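PDB 3LG0: ornithine aminotransferase from Plasmodium falciparum, which probably uses pyridoxal 5'-phosphate to transfer the delta-amino group of ornithine to 2-oxoglutarate, giving L-glutamate and its semialdehyde. Local coordinates for residues 39-42 and 46-49; 127-132 and 281-286; 365-370 and 407-412. All coordinates share one frame; numbering follows the deposited sequence.

Interaction 1: 39-42 and 46-49; sequences FVYD and RRYY
The F39 ring carries the guanidinium of R47 flat on one face, the two planes 3° apart and their centres 3.9 Å from each other; Y48 O lies at the edge of the F39 ring. F39 CE1 in turn sits over the centre of the Y49 ring, 3.2 Å from Y49 CE2, the two rings inclined at 46°. These residues belong to an antiparallel beta hairpin, strands 39-42 and 47-50, within a mixed sheet. F39, Y41, R47 and Y49 share one side of it. R47 bends at chi3 (81°), which turns its guanidinium over F39, a cation-pi contact, while its CG meets Y41 CE1 at 3.4 Å. Long aliphatic arms ending in a flat cation suit such a partly exposed aromatic surface. The hydroxyl of Y49 hydrogen-bonds to E398 of helix 393-412.

V40 and Y48 form the hydrogen-bonded pair, V40 N to Y48 O and Y48 N to V40 O, and their side chains face I374 of the neighbouring strand. Near the turn D42 does three jobs. Its backbone N reaches R46 O, its OD1 accepts a hydrogen bond from R46 N, which comes from above the carboxylate plane, and its OD2 takes two more donors. R46 NH1, which also pairs with E44, forms a salt bridge to D42 OD2 at 2.7 Å; Y48 OH donates to that same D42 OD2, also at 2.7 Å, from the opposite face of the carboxylate.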
loop_
_atom_site.group_PDB
_atom_site.type_symbol
_atom_site.label_atom_id
_atom_site.label_comp_id
_atom_site.label_asym_id
_atom_site.label_seq_id
_atom_site.Cartn_x
_atom_site.Cartn_y
_atom_site.Cartn_z
ATOM N N PHE A 39 2.342 -7.749 -24.508
ATOM C CA PHE A 39 1.661 -9.039 -24.507
ATOM C C PHE A 39 1.630 -9.758 -23.160
ATOM O O PHE A 39 2.558 -9.655 -22.366
ATOM C CB PHE A 39 2.317 -9.984 -25.516
ATOM C CG PHE A 39 2.117 -9.583 -26.940
ATOM C CD1 PHE A 39 0.843 -9.487 -27.470
ATOM C CD2 PHE A 39 3.204 -9.319 -27.755
ATOM C CE1 PHE A 39 0.658 -9.121 -28.787
ATOM C CE2 PHE A 39 3.026 -8.952 -29.074
ATOM C CZ PHE A 39 1.748 -8.851 -29.588
ATOM N N VAL A 40 0.553 -10.510 -22.943
ATOM C CA VAL A 40 0.461 -11.440 -21.827
ATOM C C VAL A 40 0.113 -12.829 -22.369
ATOM O O VAL A 40 -0.371 -12.957 -23.498
ATOM C CB VAL A 40 -0.596 -10.992 -20.802
ATOM C CG1 VAL A 40 -0.112 -9.747 -20.073
ATOM C CG2 VAL A 40 -1.916 -10.733 -21.487
ATOM N N TYR A 41 0.363 -13.858 -21.566
ATOM C CA TYR A 41 0.173 -15.248 -21.979
ATOM C C TYR A 41 -0.514 -16.040 -20.877
ATOM O O TYR A 41 -0.130 -15.940 -19.704
ATOM C CB TYR A 41 1.525 -15.904 -22.300
ATOM C CG TYR A 41 2.357 -15.118 -23.278
ATOM C CD1 TYR A 41 2.366 -15.445 -24.631
ATOM C CD2 TYR A 41 3.112 -14.032 -22.855
ATOM C CE1 TYR A 41 3.113 -14.717 -25.528
ATOM C CE2 TYR A 41 3.846 -13.290 -23.743
ATOM C CZ TYR A 41 3.855 -13.630 -25.079
ATOM O OH TYR A 41 4.613 -12.880 -25.957
ATOM N N ASP A 42 -1.520 -16.831 -21.256
ATOM C CA ASP A 42 -2.259 -17.619 -20.284
ATOM C C ASP A 42 -1.725 -19.057 -20.094
ATOM O O ASP A 42 -0.680 -19.436 -20.644
ATOM C CB ASP A 42 -3.771 -17.566 -20.551
ATOM C CG ASP A 42 -4.199 -18.417 -21.742
ATOM O OD1 ASP A 42 -3.348 -19.103 -22.342
ATOM O OD2 ASP A 42 -5.397 -18.392 -22.077
ATOM N N ARG A 46 -1.916 -19.283 -24.845
ATOM C CA ARG A 46 -2.501 -18.285 -25.742
ATOM C C ARG A 46 -1.946 -16.893 -25.392
ATOM O O ARG A 46 -1.688 -16.579 -24.219
ATOM C CB ARG A 46 -4.026 -18.259 -25.639
ATOM C CG ARG A 46 -4.714 -19.604 -25.758
ATOM C CD ARG A 46 -6.203 -19.460 -25.522
ATOM N NE ARG A 46 -6.864 -20.735 -25.240
ATOM C CZ ARG A 46 -7.222 -21.153 -24.026
ATOM N NH1 ARG A 46 -6.988 -20.408 -22.949
ATOM N NH2 ARG A 46 -7.822 -22.328 -23.888
ATOM N N ARG A 47 -1.763 -16.062 -26.412
ATOM C CA ARG A 47 -1.202 -14.741 -26.226
ATOM C C ARG A 47 -2.261 -13.672 -26.449
ATOM O O ARG A 47 -3.104 -13.798 -27.338
ATOM C CB ARG A 47 -0.044 -14.524 -27.190
ATOM C CG ARG A 47 0.564 -13.131 -27.102
ATOM C CD ARG A 47 1.630 -12.921 -28.168
ATOM N NE ARG A 47 1.040 -12.582 -29.455
ATOM C CZ ARG A 47 1.747 -12.315 -30.549
ATOM N NH1 ARG A 47 3.073 -12.354 -30.510
ATOM N NH2 ARG A 47 1.127 -12.010 -31.686
ATOM N N TYR A 48 -2.231 -12.629 -25.631
ATOM C CA TYR A 48 -3.197 -11.540 -25.767
ATOM C C TYR A 48 -2.508 -10.182 -25.704
ATOM O O TYR A 48 -1.494 -10.002 -25.019
ATOM C CB TYR A 48 -4.254 -11.597 -24.657
ATOM C CG TYR A 48 -4.894 -12.944 -24.405
ATOM C CD1 TYR A 48 -4.235 -13.920 -23.659
ATOM C CD2 TYR A 48 -6.167 -13.230 -24.875
ATOM C CE1 TYR A 48 -4.821 -15.151 -23.409
ATOM C CE2 TYR A 48 -6.759 -14.461 -24.634
ATOM C CZ TYR A 48 -6.081 -15.413 -23.898
ATOM O OH TYR A 48 -6.653 -16.635 -23.630
ATOM N N TYR A 49 -3.070 -9.226 -26.422
ATOM C CA TYR A 49 -2.695 -7.844 -26.231
ATOM C C TYR A 49 -3.306 -7.389 -24.912
ATOM O O TYR A 49 -4.516 -7.551 -24.685
ATOM C CB TYR A 49 -3.233 -6.973 -27.366
ATOM C CG TYR A 49 -2.424 -7.013 -28.649
ATOM C CD1 TYR A 49 -2.861 -7.747 -29.752
ATOM C CD2 TYR A 49 -1.235 -6.295 -28.764
ATOM C CE1 TYR A 49 -2.118 -7.776 -30.933
ATOM C CE2 TYR A 49 -0.491 -6.312 -29.938
ATOM C CZ TYR A 49 -0.935 -7.056 -31.017
ATOM O OH TYR A 49 -0.196 -7.093 -32.182
#

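Interaction 2: 127-132 and 281-286; sequences GYEVKK and MLVLKP
E129, near the C-terminal end of helix 112-129, reaches across to V283 and K285, its CB and carboxylate making the contacts. CB already packs against the valine, E129 CB lying 3.9 Å from V283 CG2. With chi1 at -82° CG lies beside the backbone N, and beyond it the chain is extended (chi2 -161°), which carries the carboxylate past the valine, the two side chains sliding by each other in opposite directions. CD stays near V283 CG2, and E129 OE1 rests 3.7 Å from that same methyl. OE2 goes further: E129 OE2 comes within 3.1 Å of V283 O, but both atoms are acceptors and no hydrogen bond joins them. It also meets K285 CE at 3.7 Å. The lysine, bent at chi2, brings its amino group to 4.3 Å between K285 NZ and E129 OE1, beyond a salt bridge, though still near enough for the opposite charges probably to attract. K285 NZ also makes a weak hydrogen bond to L282 O of its own loop.

The apolar part is small. V130 CG2 touches V283 CG2 at 4.2 Å, and the compact, branched V283, inside a tight turn, suits the narrow approach to the helix end. That turn, type I from M281 to L284, presents V283 to the helix; in segment 127-132, K132, with positive phi just after the helix, hydrogen-bonds through NZ to E129 O.

The contact is peripheral packing between the C-terminal end of helix 112-129 and the loop that follows helix 278-281. V283 and K285 also touch K125 one turn back in the helix, L284 packs on L122 and on L107 of strand 105-109, and M281 and L282 meet A22 and H23 of the second subunit.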
loop_
_atom_site.group_PDB
_atom_site.type_symbol
_atom_site.label_atom_id
_atom_site.label_comp_id
_atom_site.label_asym_id
_atom_site.label_seq_id
_atom_site.Cartn_x
_atom_site.Cartn_y
_atom_site.Cartn_z
ATOM N N GLY A 127 -4.672 24.790 4.377
ATOM C CA GLY A 127 -5.838 25.628 4.555
ATOM C C GLY A 127 -5.808 26.355 5.885
ATOM O O GLY A 127 -6.028 27.567 5.950
ATOM N N TYR A 128 -5.520 25.615 6.950
ATOM C CA TYR A 128 -5.524 26.170 8.299
ATOM C C TYR A 128 -4.296 27.024 8.577
ATOM O O TYR A 128 -4.412 28.118 9.131
ATOM C CB TYR A 128 -5.618 25.062 9.345
ATOM C CG TYR A 128 -6.845 24.196 9.205
ATOM C CD1 TYR A 128 -8.118 24.762 9.132
ATOM C CD2 TYR A 128 -6.739 22.810 9.161
ATOM C CE1 TYR A 128 -9.248 23.967 9.006
ATOM C CE2 TYR A 128 -7.858 22.012 9.038
ATOM C CZ TYR A 128 -9.111 22.592 8.961
ATOM O OH TYR A 128 -10.219 21.783 8.835
ATOM N N GLU A 129 -3.124 26.525 8.192
ATOM C CA GLU A 129 -1.871 27.203 8.499
ATOM C C GLU A 129 -1.634 28.449 7.655
ATOM O O GLU A 129 -1.211 29.481 8.164
ATOM C CB GLU A 129 -0.683 26.254 8.323
ATOM C CG GLU A 129 -0.422 25.327 9.495
ATOM C CD GLU A 129 0.992 24.765 9.459
ATOM O OE1 GLU A 129 1.900 25.481 8.961
ATOM O OE2 GLU A 129 1.195 23.615 9.924
ATOM N N VAL A 130 -1.878 28.343 6.356
ATOM C CA VAL A 130 -1.528 29.430 5.448
ATOM C C VAL A 130 -2.714 30.319 5.138
ATOM O O VAL A 130 -2.630 31.531 5.277
ATOM C CB VAL A 130 -0.911 28.899 4.148
ATOM C CG1 VAL A 130 -0.806 30.005 3.100
ATOM C CG2 VAL A 130 0.453 28.273 4.437
ATOM N N LYS A 131 -3.824 29.712 4.735
ATOM C CA LYS A 131 -5.020 30.461 4.371
ATOM C C LYS A 131 -5.855 30.834 5.600
ATOM O O LYS A 131 -6.857 31.539 5.500
ATOM C CB LYS A 131 -5.852 29.662 3.364
ATOM C CG LYS A 131 -7.011 30.426 2.776
ATOM C CD LYS A 131 -7.387 29.883 1.416
ATOM C CE LYS A 131 -8.508 30.704 0.799
ATOM N NZ LYS A 131 -9.032 30.102 -0.453
ATOM N N LYS A 132 -5.431 30.350 6.761
ATOM C CA LYS A 132 -6.081 30.675 8.030
ATOM C C LYS A 132 -7.563 30.298 8.102
ATOM O O LYS A 132 -8.346 30.957 8.787
ATOM C CB LYS A 132 -5.877 32.156 8.383
ATOM C CG LYS A 132 -4.454 32.489 8.822
ATOM C CD LYS A 132 -4.036 31.616 10.005
ATOM C CE LYS A 132 -2.586 31.855 10.391
ATOM N NZ LYS A 132 -1.728 31.967 9.185
ATOM N N MET A 281 4.220 22.051 0.991
ATOM C CA MET A 281 4.735 20.825 1.612
ATOM C C MET A 281 5.186 20.989 3.066
ATOM O O MET A 281 4.976 20.096 3.874
ATOM C CB MET A 281 5.860 20.224 0.779
ATOM C CG MET A 281 6.206 18.792 1.164
ATOM S SD MET A 281 5.019 17.559 0.550
ATOM C CE MET A 281 5.695 17.239 -1.080
ATOM N N LEU A 282 5.802 22.122 3.402
ATOM C CA LEU A 282 6.386 22.283 4.733
ATOM C C LEU A 282 5.325 22.450 5.812
ATOM O O LEU A 282 5.626 22.543 7.004
ATOM C CB LEU A 282 7.369 23.443 4.752
ATOM C CG LEU A 282 8.659 23.128 4.000
ATOM C CD1 LEU A 282 9.519 24.386 3.826
ATOM C CD2 LEU A 282 9.412 22.004 4.720
ATOM N N VAL A 283 4.080 22.481 5.371
ATOM C CA VAL A 283 2.935 22.565 6.250
ATOM C C VAL A 283 2.825 21.273 7.064
ATOM O O VAL A 283 2.254 21.262 8.154
ATOM C CB VAL A 283 1.673 22.831 5.390
ATOM C CG1 VAL A 283 0.562 21.829 5.670
ATOM C CG2 VAL A 283 1.223 24.294 5.518
ATOM N N LEU A 284 3.391 20.188 6.530
ATOM C CA LEU A 284 3.435 18.898 7.223
ATOM C C LEU A 284 4.613 18.848 8.190
ATOM O O LEU A 284 5.742 19.200 7.829
ATOM C CB LEU A 284 3.552 17.759 6.216
ATOM C CG LEU A 284 2.380 17.527 5.262
ATOM C CD1 LEU A 284 2.818 16.665 4.101
ATOM C CD2 LEU A 284 1.243 16.877 6.003
ATOM N N LYS A 285 4.360 18.415 9.421
ATOM C CA LYS A 285 5.415 18.421 10.437
ATOM C C LYS A 285 5.923 17.016 10.782
ATOM O O LYS A 285 5.197 16.030 10.639
ATOM C CB LYS A 285 4.953 19.152 11.705
ATOM C CG LYS A 285 4.356 20.530 11.456
ATOM C CD LYS A 285 5.365 21.482 10.839
ATOM C CE LYS A 285 4.728 22.850 10.566
ATOM N NZ LYS A 285 5.715 23.868 10.089
ATOM N N PRO A 286 7.186 16.925 11.236
ATOM C CA PRO A 286 7.681 15.612 11.649
ATOM C C PRO A 286 6.802 15.081 12.767
ATOM O O PRO A 286 6.738 15.669 13.839
ATOM C CB PRO A 286 9.098 15.906 12.143
ATOM C CG PRO A 286 9.493 17.182 11.432
ATOM C CD PRO A 286 8.221 17.972 11.332
#

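Interaction 3: 365-370 and 407-412; sequences CLKFKE and VKFFDD
Two torsions of K367 set up its meeting with F409 and F410: chi1 near -159° directs CG away from its own backbone N, and the bend at chi2 (66°) swings the rest of the chain across the F409 ring at about a right angle to that side chain. F409 answers with chi1 at 175°, holding its ring out from helix 393-412 toward helix 361-370. The outcome is a lysine lying over an aromatic face. K367 CE stands over the middle of the F409 ring, 3.8 Å from its centroid, in a CH-pi contact, and K367 NZ follows at 4.1 Å from that centroid, also over the face, as a cation-pi partner. Lysine suits this surface position because its methylenes can cover a ring while its ammonium adds a cation-pi contact and can still pair with a carboxylate. K367 NZ does so within its own helix, in a salt bridge to E370 OE2 at 3.3 Å, so the charge lies between ring and carboxylate.

Nearer the backbone, K367 CB meets the edge of F410 at CE2, 3.9 Å away. The F410 ring also takes F409 CD2 over one of its faces, off toward the rim.

Helix 361-370 packs on strand 373-378 and against helix 393-412, the last helix of the chain: F368 inserts between that strand, at L373 and T375, and I403 and T406 of helix 393-412, while F410 reaches across to D363 and I364 of helix 361-370.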
loop_
_atom_site.group_PDB
_atom_site.type_symbol
_atom_site.label_atom_id
_atom_site.label_comp_id
_atom_site.label_asym_id
_atom_site.label_seq_id
_atom_site.Cartn_x
_atom_site.Cartn_y
_atom_site.Cartn_z
ATOM N N CYS A 365 -16.258 -7.588 -23.548
ATOM C CA CYS A 365 -14.924 -7.876 -23.024
ATOM C C CYS A 365 -14.554 -9.345 -23.200
ATOM O O CYS A 365 -13.431 -9.671 -23.582
ATOM C CB CYS A 365 -14.819 -7.473 -21.544
ATOM S SG CYS A 365 -14.949 -5.701 -21.277
ATOM N N LEU A 366 -15.504 -10.231 -22.925
ATOM C CA LEU A 366 -15.288 -11.657 -23.149
ATOM C C LEU A 366 -14.986 -11.930 -24.618
ATOM O O LEU A 366 -14.158 -12.778 -24.934
ATOM C CB LEU A 366 -16.499 -12.481 -22.703
ATOM C CG LEU A 366 -16.883 -12.421 -21.224
ATOM C CD1 LEU A 366 -18.009 -13.404 -20.913
ATOM C CD2 LEU A 366 -15.697 -12.704 -20.355
ATOM N N LYS A 367 -15.648 -11.199 -25.515
ATOM C CA LYS A 367 -15.402 -11.371 -26.946
ATOM C C LYS A 367 -14.033 -10.825 -27.360
ATOM O O LYS A 367 -13.344 -11.420 -28.199
ATOM C CB LYS A 367 -16.512 -10.719 -27.777
ATOM C CG LYS A 367 -16.626 -11.244 -29.205
ATOM C CD LYS A 367 -17.061 -12.712 -29.200
ATOM C CE LYS A 367 -17.202 -13.268 -30.611
ATOM N NZ LYS A 367 -17.617 -14.698 -30.604
ATOM N N PHE A 368 -13.641 -9.689 -26.787
ATOM C CA PHE A 368 -12.303 -9.159 -27.030
ATOM C C PHE A 368 -11.288 -10.228 -26.675
ATOM O O PHE A 368 -10.343 -10.489 -27.427
ATOM C CB PHE A 368 -12.005 -7.916 -26.168
ATOM C CG PHE A 368 -12.554 -6.642 -26.722
ATOM C CD1 PHE A 368 -12.412 -6.339 -28.060
ATOM C CD2 PHE A 368 -13.197 -5.735 -25.900
ATOM C CE1 PHE A 368 -12.913 -5.155 -28.577
ATOM C CE2 PHE A 368 -13.702 -4.559 -26.405
ATOM C CZ PHE A 368 -13.561 -4.268 -27.750
ATOM N N LYS A 369 -11.474 -10.812 -25.494
ATOM C CA LYS A 369 -10.560 -11.805 -24.983
ATOM C C LYS A 369 -10.447 -12.952 -25.979
ATOM O O LYS A 369 -9.340 -13.334 -26.379
ATOM C CB LYS A 369 -11.027 -12.290 -23.607
ATOM C CG LYS A 369 -10.109 -13.310 -22.941
ATOM C CD LYS A 369 -10.645 -14.713 -23.104
ATOM C CE LYS A 369 -9.725 -15.726 -22.452
ATOM N NZ LYS A 369 -10.240 -17.106 -22.629
ATOM N N GLU A 370 -11.599 -13.474 -26.393
ATOM C CA GLU A 370 -11.668 -14.548 -27.378
ATOM C C GLU A 370 -10.896 -14.149 -28.635
ATOM O O GLU A 370 -10.264 -14.990 -29.281
ATOM C CB GLU A 370 -13.132 -14.831 -27.709
ATOM C CG GLU A 370 -13.419 -16.172 -28.357
ATOM C CD GLU A 370 -14.903 -16.340 -28.709
ATOM O OE1 GLU A 370 -15.774 -16.054 -27.850
ATOM O OE2 GLU A 370 -15.194 -16.756 -29.848
ATOM N N VAL A 407 -16.704 -5.520 -32.274
ATOM C CA VAL A 407 -17.893 -4.680 -32.335
ATOM C C VAL A 407 -18.825 -5.182 -33.436
ATOM O O VAL A 407 -20.033 -5.272 -33.238
ATOM C CB VAL A 407 -17.544 -3.209 -32.599
ATOM C CG1 VAL A 407 -18.818 -2.388 -32.731
ATOM C CG2 VAL A 407 -16.671 -2.659 -31.472
ATOM N N LYS A 408 -18.248 -5.513 -34.587
ATOM C CA LYS A 408 -19.006 -6.016 -35.730
ATOM C C LYS A 408 -19.935 -7.150 -35.307
ATOM O O LYS A 408 -21.116 -7.155 -35.643
ATOM C CB LYS A 408 -18.048 -6.503 -36.817
ATOM C CG LYS A 408 -18.673 -6.651 -38.198
ATOM C CD LYS A 408 -17.733 -7.407 -39.122
ATOM C CE LYS A 408 -18.310 -7.537 -40.538
ATOM N NZ LYS A 408 -19.597 -8.300 -40.607
ATOM N N PHE A 409 -19.388 -8.095 -34.549
ATOM C CA PHE A 409 -20.150 -9.226 -34.023
ATOM C C PHE A 409 -21.424 -8.810 -33.293
ATOM O O PHE A 409 -22.497 -9.347 -33.567
ATOM C CB PHE A 409 -19.265 -10.090 -33.111
ATOM C CG PHE A 409 -20.001 -11.207 -32.419
ATOM C CD1 PHE A 409 -20.309 -12.376 -33.099
ATOM C CD2 PHE A 409 -20.377 -11.087 -31.094
ATOM C CE1 PHE A 409 -20.983 -13.402 -32.472
ATOM C CE2 PHE A 409 -21.061 -12.106 -30.452
ATOM C CZ PHE A 409 -21.362 -13.272 -31.142
ATOM N N PHE A 410 -21.322 -7.861 -32.368
ATOM C CA PHE A 410 -22.517 -7.389 -31.670
ATOM C C PHE A 410 -23.478 -6.583 -32.551
ATOM O O PHE A 410 -24.683 -6.573 -32.308
ATOM C CB PHE A 410 -22.155 -6.621 -30.396
ATOM C CG PHE A 410 -21.617 -7.506 -29.322
ATOM C CD1 PHE A 410 -22.475 -8.161 -28.460
ATOM C CD2 PHE A 410 -20.255 -7.743 -29.222
ATOM C CE1 PHE A 410 -21.979 -9.012 -27.498
ATOM C CE2 PHE A 410 -19.759 -8.584 -28.270
ATOM C CZ PHE A 410 -20.620 -9.221 -27.402
ATOM N N ASP A 411 -22.944 -5.907 -33.566
ATOM C CA ASP A 411 -23.796 -5.182 -34.501
ATOM C C ASP A 411 -24.568 -6.178 -35.361
ATOM O O ASP A 411 -25.769 -6.048 -35.531
ATOM C CB ASP A 411 -22.972 -4.243 -35.390
ATOM C CG ASP A 411 -22.593 -2.938 -34.681
ATOM O OD1 ASP A 411 -23.361 -2.457 -33.810
ATOM O OD2 ASP A 411 -21.516 -2.390 -35.007
ATOM N N ASP A 412 -23.866 -7.177 -35.887
ATOM C CA ASP A 412 -24.477 -8.173 -36.755
ATOM C C ASP A 412 -25.585 -8.962 -36.042
ATOM O O ASP A 412 -26.470 -9.512 -36.683
ATOM C CB ASP A 412 -23.407 -9.119 -37.327
ATOM C CG ASP A 412 -22.525 -8.443 -38.350
ATOM O OD1 ASP A 412 -22.744 -7.246 -38.609
ATOM O OD2 ASP A 412 -21.614 -9.094 -38.905
#

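Interactions 1 and 3 are neighbours, their centres about 18 Å apart, and touch where Y48 CE2 meets K369 O; both also involve helix 393-412, which supplies one side of interaction 3 and packs on F39 and Y49 of interaction 1. Interaction 2 stands apart, about 34 Å or more from either at the nearest atoms, across the centre of the chain and close to the second subunit. Interactions 1 and 2 are partly buried, interaction 3 lies at the surface. Interaction 1 is joined by backbone hydrogen bonds, a carboxylate and stacked groups, interaction 3 by side chains alone, and interaction 2 combines a small apolar touch with charges too distant for a salt bridge.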